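Local atomic coordinates of dihydrodipicolinate synthase family protein (Sinorhizobium meliloti, PDB entry 4DNH), a protein that is of unknown function but adopts a TIM-barrel fold and is possibly related to dihydrodipicolinate synthase. Residues D134-Y139 and I172-R177; A119-L124 and S158-A163; Y332-Q337 and G366-P371. One frame throughout, in Å; residues are numbered along the deposited sequence.

How the contacts relate
Contacts 1 and 2 form one continuous region on the barrel, while contact 3 lies on the opposite side of the chain's centre. The centres of contacts 1 and 2 are about 10 Å apart, and their segments alternate along the chain; helix 159-164 of contact 2 is followed in the chain by helix 168-181 of contact 1. They touch directly: Tyr139 OH comes within 3.1 Å of Ser158 CB, and Ala138 CB within 3.5 Å of Thr121 OG1. Contact 3, among the C-terminal helices, is remote from both. Its centre is about 42 Å from that of contact 1, with nearest atoms about 28 Å apart, and about 35 Å from that of contact 2, with nearest atoms about 20 Å apart.

Contact 1 (D134-Y139 and I172-R177); sequences DILAAY and IRVYDR
Leu136, Tyr139 and Val174 carry a buried apolar contact between two neighbouring helices, 132-148 and 168-181, on the outside of the barrel. The short helical segments run in roughly the same direction, at 34° to each other, with their axes 10.3 Å apart at closest approach. Leu136 gives the largest share of the buried surface: CD2 meets the backbone Val174 O at 3.6 Å and also touches Arg177 CB, while CD1 rests on Arg177 CD, so the aliphatic part of the exposed Arg177 lies over the leucine at the edge of the contact. Arg177 CG stands anti to the backbone N (chi1 -162°), and its chain crosses the leucine at about a right angle. Such lateral packing is expected of neighbouring outer helices of a TIM barrel; strand 153-155 and the short helix 159-164 lie between them in the chain, and Leu155 touches both tyrosines. Val174 CG1 is the methyl that Leu136 and Tyr139 share; it lies 4.1 Å from Leu136 CD2 and 3.9 Å from Tyr139 CE2, approaching that ring obliquely. The two phenol oxygens also come near each other without bonding: Tyr139 OH is hydrogen-bonded to Met156 O, and Tyr175 OH to Tyr202 OH.

Contact 2 (A119-L124 and S158-A163); sequences AGTDHL and SRALAA
Thr121 meets Ser158 where the loop after barrel strand 115-119 packs on the N-terminus of helix 159-164, which follows the next strand of the TIM barrel, 153-155. At the start of the first segment, Ala119 still belongs to the sheet and exchanges backbone hydrogen bonds with Ile154 and Met156. Thr121 then directs its side chain at the helix start, and its CG2 reaches Ala160 CB at 4.0 Å. From Thr121 to Leu124 the chain makes a type I beta turn, closed by Leu124 N to Thr121 O at 2.7 Å. Within it Asp122 turns away toward Arg87, with which it forms a salt bridge. Leu124 ends the walk, its CD2 lying 4.1 Å from the same Ala160 CB, so the alanine methyl is touched by both residues. Across from the turn Ser158 is the N-cap: its OG, anti to the backbone N (chi1 155°), accepts from Leu161 N at 3.2 Å with an angle of 154° at the hydrogen. An alanine here would probably leave Leu161 N without its capping acceptor and weaken the start of the helix. The methyl Thr121 CG2 lies against this capping hydroxyl, 3.1 Å from Ser158 OG.

Contact 3 (Y332-Q337 and G366-P371); sequences YLNGLQ and GALADP
A Schellman motif at the end of helix 323-333, with Gly335 as its positive-phi residue, places Asn334 against the loop between helices 352-364 and 371-384. Two backbone bonds define it, Leu336 N to Ala331 O and Gly335 N to Tyr332 O. The contact joins C-terminal helices that follow the eight-stranded barrel. Asn334 bridges to the loop backbone through both ends of its amide. Its OD1 accepts from Ala369 N at 3.0 Å with an angle of 146° at the hydrogen, the donor standing 39° out of the carbonyl plane. On the other end ND2 gives a weak bond to Ala367 O at 3.4 Å, consistent with this rotation of the amide, although OD1, a second acceptor, also lies 3.3 Å from Ala367 O. One residue earlier Leu333 adds an apolar patch, its CD1 lying 4.2 Å from Leu368 CD2 as the two side chains cross obliquely. Leu368 continues onto Leu330 of the first helix and Ala374 of helix 371-384. Asp370 occupies the N-cap position of that last helix, though its side chain makes no capping bond. A water completes the link: it accepts from Asp370 N at 3.0 Å and lies 2.9 Å from Leu333 O and 2.8 Å from Asn334 OD1.

Contact 1 (D134-Y139 and I172-R177)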
loop_
_atom_site.group_PDB
_atom_site.type_symbol
_atom_site.label_atom_id
_atom_site.label_comp_id
_atom_site.label_asym_id
_atom_site.label_seq_id
_atom_site.Cartn_x
_atom_site.Cartn_y
_atom_site.Cartn_z
ATOM N N ASP A 134 19.312 14.484 15.024
ATOM C CA ASP A 134 17.940 14.268 15.459
ATOM C C ASP A 134 17.247 13.249 14.563
ATOM O O ASP A 134 16.460 12.422 15.051
ATOM C CB ASP A 134 17.143 15.576 15.432
ATOM C CG ASP A 134 17.661 16.606 16.411
ATOM O OD1 ASP A 134 18.418 16.242 17.340
ATOM O OD2 ASP A 134 17.300 17.795 16.245
ATOM N N ILE A 135 17.550 13.314 13.261
ATOM C CA ILE A 135 16.904 12.471 12.247
ATOM C C ILE A 135 17.426 11.043 12.346
ATOM O O ILE A 135 16.642 10.091 12.310
ATOM C CB ILE A 135 17.078 13.042 10.812
ATOM C CG1 ILE A 135 16.215 14.304 10.621
ATOM C CG2 ILE A 135 16.729 12.003 9.757
ATOM C CD1 ILE A 135 16.751 15.292 9.601
ATOM N N LEU A 136 18.743 10.899 12.501
ATOM C CA LEU A 136 19.329 9.571 12.680
ATOM C C LEU A 136 18.788 8.889 13.922
ATOM O O LEU A 136 18.484 7.692 13.899
ATOM C CB LEU A 136 20.850 9.637 12.732
ATOM C CG LEU A 136 21.499 9.961 11.390
ATOM C CD1 LEU A 136 22.969 10.336 11.577
ATOM C CD2 LEU A 136 21.313 8.817 10.398
ATOM N N ALA A 137 18.658 9.663 14.997
ATOM C CA ALA A 137 18.100 9.164 16.249
ATOM C C ALA A 137 16.660 8.674 16.034
ATOM O O ALA A 137 16.272 7.613 16.522
ATOM C CB ALA A 137 18.170 10.239 17.332
ATOM N N ALA A 138 15.891 9.432 15.260
ATOM C CA ALA A 138 14.522 9.064 14.935
ATOM C C ALA A 138 14.453 7.717 14.191
ATOM O O ALA A 138 13.720 6.816 14.612
ATOM C CB ALA A 138 13.864 10.174 14.139
ATOM N N TYR A 139 15.228 7.573 13.114
ATOM C CA TYR A 139 15.319 6.309 12.380
ATOM C C TYR A 139 15.731 5.132 13.259
ATOM O O TYR A 139 15.061 4.097 13.283
ATOM C CB TYR A 139 16.313 6.407 11.224
ATOM C CG TYR A 139 15.721 6.862 9.917
ATOM C CD1 TYR A 139 14.736 6.114 9.269
ATOM C CD2 TYR A 139 16.150 8.036 9.324
ATOM C CE1 TYR A 139 14.189 6.545 8.069
ATOM C CE2 TYR A 139 15.617 8.473 8.122
ATOM C CZ TYR A 139 14.643 7.732 7.495
ATOM O OH TYR A 139 14.124 8.191 6.303
ATOM N N ILE A 172 22.702 11.089 1.429
ATOM C CA ILE A 172 23.770 10.101 1.347
ATOM C C ILE A 172 24.252 9.743 2.755
ATOM O O ILE A 172 24.355 8.567 3.078
ATOM C CB ILE A 172 24.922 10.564 0.414
ATOM C CG1 ILE A 172 24.467 10.504 -1.047
ATOM C CG2 ILE A 172 26.158 9.692 0.587
ATOM C CD1 ILE A 172 25.079 11.560 -1.948
ATOM N N ARG A 173 24.503 10.757 3.587
ATOM C CA ARG A 173 25.005 10.559 4.954
ATOM C C ARG A 173 24.011 9.835 5.861
ATOM O O ARG A 173 24.393 8.932 6.610
ATOM C CB ARG A 173 25.409 11.890 5.591
ATOM C CG ARG A 173 26.802 12.365 5.204
ATOM C CD ARG A 173 26.946 13.862 5.430
ATOM N NE ARG A 173 27.714 14.510 4.363
ATOM C CZ ARG A 173 27.664 15.810 4.071
ATOM N NH1 ARG A 173 28.402 16.296 3.080
ATOM N NH2 ARG A 173 26.877 16.630 4.757
ATOM N N VAL A 174 22.742 10.241 5.790
ATOM C CA VAL A 174 21.690 9.651 6.610
ATOM C C VAL A 174 21.512 8.179 6.259
ATOM O O VAL A 174 21.645 7.317 7.127
ATOM C CB VAL A 174 20.368 10.449 6.512
ATOM C CG1 VAL A 174 19.187 9.636 7.020
ATOM C CG2 VAL A 174 20.485 11.745 7.302
ATOM N N TYR A 175 21.255 7.888 4.988
ATOM C CA TYR A 175 21.127 6.500 4.537
ATOM C C TYR A 175 22.436 5.690 4.664
ATOM O O TYR A 175 22.416 4.461 4.679
ATOM C CB TYR A 175 20.559 6.448 3.118
ATOM C CG TYR A 175 19.079 6.762 3.072
ATOM C CD1 TYR A 175 18.626 8.075 3.102
ATOM C CD2 TYR A 175 18.131 5.741 3.004
ATOM C CE1 TYR A 175 17.274 8.366 3.059
ATOM C CE2 TYR A 175 16.778 6.021 2.961
ATOM C CZ TYR A 175 16.351 7.334 2.990
ATOM O OH TYR A 175 15.001 7.631 2.948
ATOM N N ASP A 176 23.566 6.383 4.769
ATOM C CA ASP A 176 24.840 5.717 5.016
ATOM C C ASP A 176 24.894 5.182 6.456
ATOM O O ASP A 176 25.257 4.021 6.669
ATOM C CB ASP A 176 26.027 6.641 4.678
ATOM C CG ASP A 176 27.377 6.066 5.108
ATOM O OD1 ASP A 176 27.686 4.885 4.807
ATOM O OD2 ASP A 176 28.146 6.819 5.746
ATOM N N ARG A 177 24.517 6.005 7.436
ATOM C CA ARG A 177 24.521 5.539 8.815
ATOM C C ARG A 177 23.406 4.527 9.058
ATOM O O ARG A 177 23.653 3.433 9.562
ATOM C CB ARG A 177 24.471 6.688 9.830
ATOM C CG ARG A 177 24.916 6.250 11.231
ATOM C CD ARG A 177 25.607 7.359 12.013
ATOM N NE ARG A 177 26.846 7.795 11.371
ATOM C CZ ARG A 177 27.517 8.907 11.679
ATOM N NH1 ARG A 177 27.073 9.721 12.632
ATOM N NH2 ARG A 177 28.639 9.211 11.029
#

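Contact 2 (A119-L124 and S158-A163)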
loop_
_atom_site.group_PDB
_atom_site.type_symbol
_atom_site.label_atom_id
_atom_site.label_comp_id
_atom_site.label_asym_id
_atom_site.label_seq_id
_atom_site.Cartn_x
_atom_site.Cartn_y
_atom_site.Cartn_z
ATOM N N ALA A 119 9.475 1.465 8.838
ATOM C CA ALA A 119 10.269 2.196 9.830
ATOM C C ALA A 119 10.633 3.573 9.288
ATOM O O ALA A 119 11.149 3.706 8.163
ATOM C CB ALA A 119 11.530 1.424 10.183
ATOM N N GLY A 120 10.371 4.602 10.083
ATOM C CA GLY A 120 10.586 5.948 9.602
ATOM C C GLY A 120 10.935 6.941 10.679
ATOM O O GLY A 120 11.619 6.626 11.657
ATOM N N THR A 121 10.416 8.142 10.490
ATOM C CA THR A 121 10.766 9.310 11.267
ATOM C C THR A 121 9.489 9.996 11.796
ATOM O O THR A 121 9.557 10.966 12.553
ATOM C CB THR A 121 11.614 10.238 10.375
ATOM O OG1 THR A 121 12.994 10.134 10.760
ATOM C CG2 THR A 121 11.145 11.685 10.440
ATOM N N ASP A 122 8.334 9.452 11.417
ATOM C CA ASP A 122 7.023 10.078 11.663
ATOM C C ASP A 122 6.700 10.571 13.091
ATOM O O ASP A 122 5.720 11.285 13.282
ATOM C CB ASP A 122 5.873 9.224 11.097
ATOM C CG ASP A 122 5.996 7.742 11.448
ATOM O OD1 ASP A 122 7.105 7.169 11.365
ATOM O OD2 ASP A 122 4.962 7.135 11.783
ATOM N N HIS A 123 7.517 10.219 14.086
ATOM C CA HIS A 123 7.320 10.780 15.429
ATOM C C HIS A 123 8.028 12.105 15.622
ATOM O O HIS A 123 8.007 12.677 16.711
ATOM C CB HIS A 123 7.724 9.780 16.509
ATOM C CG HIS A 123 9.191 9.466 16.520
ATOM N ND1 HIS A 123 9.748 8.605 15.657
ATOM C CD2 HIS A 123 10.219 9.940 17.323
ATOM C CE1 HIS A 123 11.065 8.528 15.892
ATOM N NE2 HIS A 123 11.352 9.347 16.913
ATOM N N LEU A 124 8.657 12.603 14.563
ATOM C CA LEU A 124 9.455 13.823 14.621
ATOM C C LEU A 124 8.915 14.892 13.672
ATOM O O LEU A 124 8.888 14.698 12.453
ATOM C CB LEU A 124 10.914 13.513 14.289
ATOM C CG LEU A 124 11.922 14.663 14.261
ATOM C CD1 LEU A 124 11.990 15.354 15.617
ATOM C CD2 LEU A 124 13.295 14.143 13.844
ATOM N N SER A 158 11.416 10.225 5.002
ATOM C CA SER A 158 11.323 11.005 6.225
ATOM C C SER A 158 10.930 12.473 5.969
ATOM O O SER A 158 11.599 13.199 5.214
ATOM C CB SER A 158 12.648 10.883 6.993
ATOM O OG SER A 158 12.904 11.975 7.859
ATOM N N ARG A 159 9.826 12.877 6.602
ATOM C CA ARG A 159 9.265 14.236 6.523
ATOM C C ARG A 159 10.324 15.262 6.993
ATOM O O ARG A 159 10.567 16.253 6.318
ATOM C CB ARG A 159 8.013 14.302 7.429
ATOM C CG ARG A 159 6.659 14.715 6.837
ATOM C CD ARG A 159 6.158 13.725 5.797
ATOM N NE ARG A 159 4.793 13.142 5.891
ATOM C CZ ARG A 159 3.823 13.355 6.791
ATOM N NH1 ARG A 159 2.686 12.673 6.653
ATOM N NH2 ARG A 159 3.960 14.217 7.803
ATOM N N ALA A 160 10.976 14.999 8.131
ATOM C CA ALA A 160 11.924 15.948 8.743
ATOM C C ALA A 160 13.189 16.141 7.904
ATOM O O ALA A 160 13.769 17.239 7.873
ATOM C CB ALA A 160 12.296 15.501 10.148
ATOM N N LEU A 161 13.607 15.066 7.237
ATOM C CA LEU A 161 14.763 15.086 6.350
ATOM C C LEU A 161 14.478 15.871 5.056
ATOM O O LEU A 161 15.314 16.682 4.633
ATOM C CB LEU A 161 15.255 13.662 6.063
ATOM C CG LEU A 161 16.491 13.480 5.168
ATOM C CD1 LEU A 161 17.773 14.044 5.775
ATOM C CD2 LEU A 161 16.668 12.017 4.816
ATOM N N ALA A 162 13.295 15.670 4.462
ATOM C CA ALA A 162 12.881 16.451 3.274
ATOM C C ALA A 162 12.887 17.979 3.504
ATOM O O ALA A 162 13.059 18.746 2.563
ATOM C CB ALA A 162 11.526 15.989 2.754
ATOM N N ALA A 163 12.701 18.392 4.761
ATOM C CA ALA A 163 12.712 19.796 5.173
ATOM C C ALA A 163 14.068 20.269 5.695
ATOM O O ALA A 163 14.355 21.457 5.675
ATOM C CB ALA A 163 11.640 20.036 6.225
#

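Contact 3 (Y332-Q337 and G366-P371)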
loop_
_atom_site.group_PDB
_atom_site.type_symbol
_atom_site.label_atom_id
_atom_site.label_comp_id
_atom_site.label_asym_id
_atom_site.label_seq_id
_atom_site.Cartn_x
_atom_site.Cartn_y
_atom_site.Cartn_z
ATOM N N TYR A 332 -15.280 -3.029 2.929
ATOM C CA TYR A 332 -16.644 -2.960 3.484
ATOM C C TYR A 332 -17.654 -3.652 2.592
ATOM O O TYR A 332 -18.530 -4.368 3.077
ATOM C CB TYR A 332 -17.070 -1.504 3.704
ATOM C CG TYR A 332 -18.545 -1.300 4.016
ATOM C CD1 TYR A 332 -19.082 -1.692 5.247
ATOM C CD2 TYR A 332 -19.400 -0.700 3.085
ATOM C CE1 TYR A 332 -20.425 -1.504 5.543
ATOM C CE2 TYR A 332 -20.740 -0.505 3.367
ATOM C CZ TYR A 332 -21.247 -0.903 4.602
ATOM O OH TYR A 332 -22.585 -0.719 4.889
ATOM N N LEU A 333 -17.539 -3.440 1.285
ATOM C CA LEU A 333 -18.424 -4.124 0.340
ATOM C C LEU A 333 -18.218 -5.630 0.385
ATOM O O LEU A 333 -19.157 -6.383 0.171
ATOM C CB LEU A 333 -18.226 -3.614 -1.091
ATOM C CG LEU A 333 -18.699 -2.192 -1.394
ATOM C CD1 LEU A 333 -18.267 -1.829 -2.809
ATOM C CD2 LEU A 333 -20.199 -2.017 -1.179
ATOM N N ASN A 334 -16.985 -6.058 0.648
ATOM C CA ASN A 334 -16.656 -7.475 0.645
ATOM C C ASN A 334 -16.854 -8.110 2.013
ATOM O O ASN A 334 -16.510 -9.272 2.217
ATOM C CB ASN A 334 -15.222 -7.683 0.172
ATOM C CG ASN A 334 -15.063 -7.437 -1.305
ATOM O OD1 ASN A 334 -15.896 -7.866 -2.101
ATOM N ND2 ASN A 334 -13.988 -6.752 -1.689
ATOM N N GLY A 335 -17.398 -7.339 2.954
ATOM C CA GLY A 335 -17.746 -7.863 4.279
ATOM C C GLY A 335 -16.564 -8.193 5.172
ATOM O O GLY A 335 -16.675 -9.022 6.048
ATOM N N LEU A 336 -15.433 -7.537 4.959
ATOM C CA LEU A 336 -14.249 -7.790 5.761
ATOM C C LEU A 336 -14.322 -6.943 7.010
ATOM O O LEU A 336 -13.598 -7.176 7.983
ATOM C CB LEU A 336 -12.988 -7.479 4.963
ATOM C CG LEU A 336 -12.943 -8.140 3.569
ATOM C CD1 LEU A 336 -11.668 -7.758 2.840
ATOM C CD2 LEU A 336 -13.103 -9.660 3.649
ATOM N N GLN A 337 -15.219 -5.960 6.972
ATOM C CA GLN A 337 -15.580 -5.169 8.127
ATOM C C GLN A 337 -17.040 -4.783 7.984
ATOM O O GLN A 337 -17.606 -4.905 6.897
ATOM C CB GLN A 337 -14.666 -3.950 8.284
ATOM C CG GLN A 337 -14.579 -2.982 7.114
ATOM C CD GLN A 337 -13.485 -1.947 7.333
ATOM O OE1 GLN A 337 -12.289 -2.264 7.225
ATOM N NE2 GLN A 337 -13.876 -0.718 7.681
ATOM N N GLY A 366 -14.508 -8.417 -11.201
ATOM C CA GLY A 366 -14.676 -9.645 -10.433
ATOM C C GLY A 366 -14.140 -9.515 -9.023
ATOM O O GLY A 366 -13.824 -10.527 -8.382
ATOM N N ALA A 367 -14.046 -8.265 -8.549
ATOM C CA ALA A 367 -13.500 -7.925 -7.222
ATOM C C ALA A 367 -14.542 -7.839 -6.104
ATOM O O ALA A 367 -14.195 -7.536 -4.957
ATOM C CB ALA A 367 -12.684 -6.630 -7.289
ATOM N N LEU A 368 -15.807 -8.090 -6.422
ATOM C CA LEU A 368 -16.836 -8.253 -5.383
ATOM C C LEU A 368 -16.984 -9.734 -5.029
ATOM O O LEU A 368 -17.657 -10.485 -5.747
ATOM C CB LEU A 368 -18.182 -7.686 -5.847
ATOM C CG LEU A 368 -18.236 -6.217 -6.259
ATOM C CD1 LEU A 368 -19.626 -5.894 -6.776
ATOM C CD2 LEU A 368 -17.860 -5.301 -5.093
ATOM N N ALA A 369 -16.339 -10.162 -3.944
ATOM C CA ALA A 369 -16.373 -11.582 -3.519
ATOM C C ALA A 369 -17.802 -12.093 -3.355
ATOM O O ALA A 369 -18.116 -13.231 -3.735
ATOM C CB ALA A 369 -15.580 -11.791 -2.231
ATOM N N ASP A 370 -18.665 -11.231 -2.815
ATOM C CA ASP A 370 -20.067 -11.570 -2.575
ATOM C C ASP A 370 -21.005 -10.474 -3.115
ATOM O O ASP A 370 -21.348 -9.534 -2.388
ATOM C CB ASP A 370 -20.290 -11.802 -1.077
ATOM C CG ASP A 370 -21.622 -12.456 -0.774
ATOM O OD1 ASP A 370 -22.324 -12.884 -1.719
ATOM O OD2 ASP A 370 -21.961 -12.549 0.424
ATOM N N PRO A 371 -21.414 -10.593 -4.393
ATOM C CA PRO A 371 -22.205 -9.567 -5.084
ATOM C C PRO A 371 -23.504 -9.181 -4.388
ATOM O O PRO A 371 -23.809 -7.996 -4.304
ATOM C CB PRO A 371 -22.482 -10.199 -6.450
ATOM C CG PRO A 371 -21.318 -11.091 -6.672
ATOM C CD PRO A 371 -20.995 -11.661 -5.320
HETATM O O HOH W 1 -18.702 -8.286 -2.025
#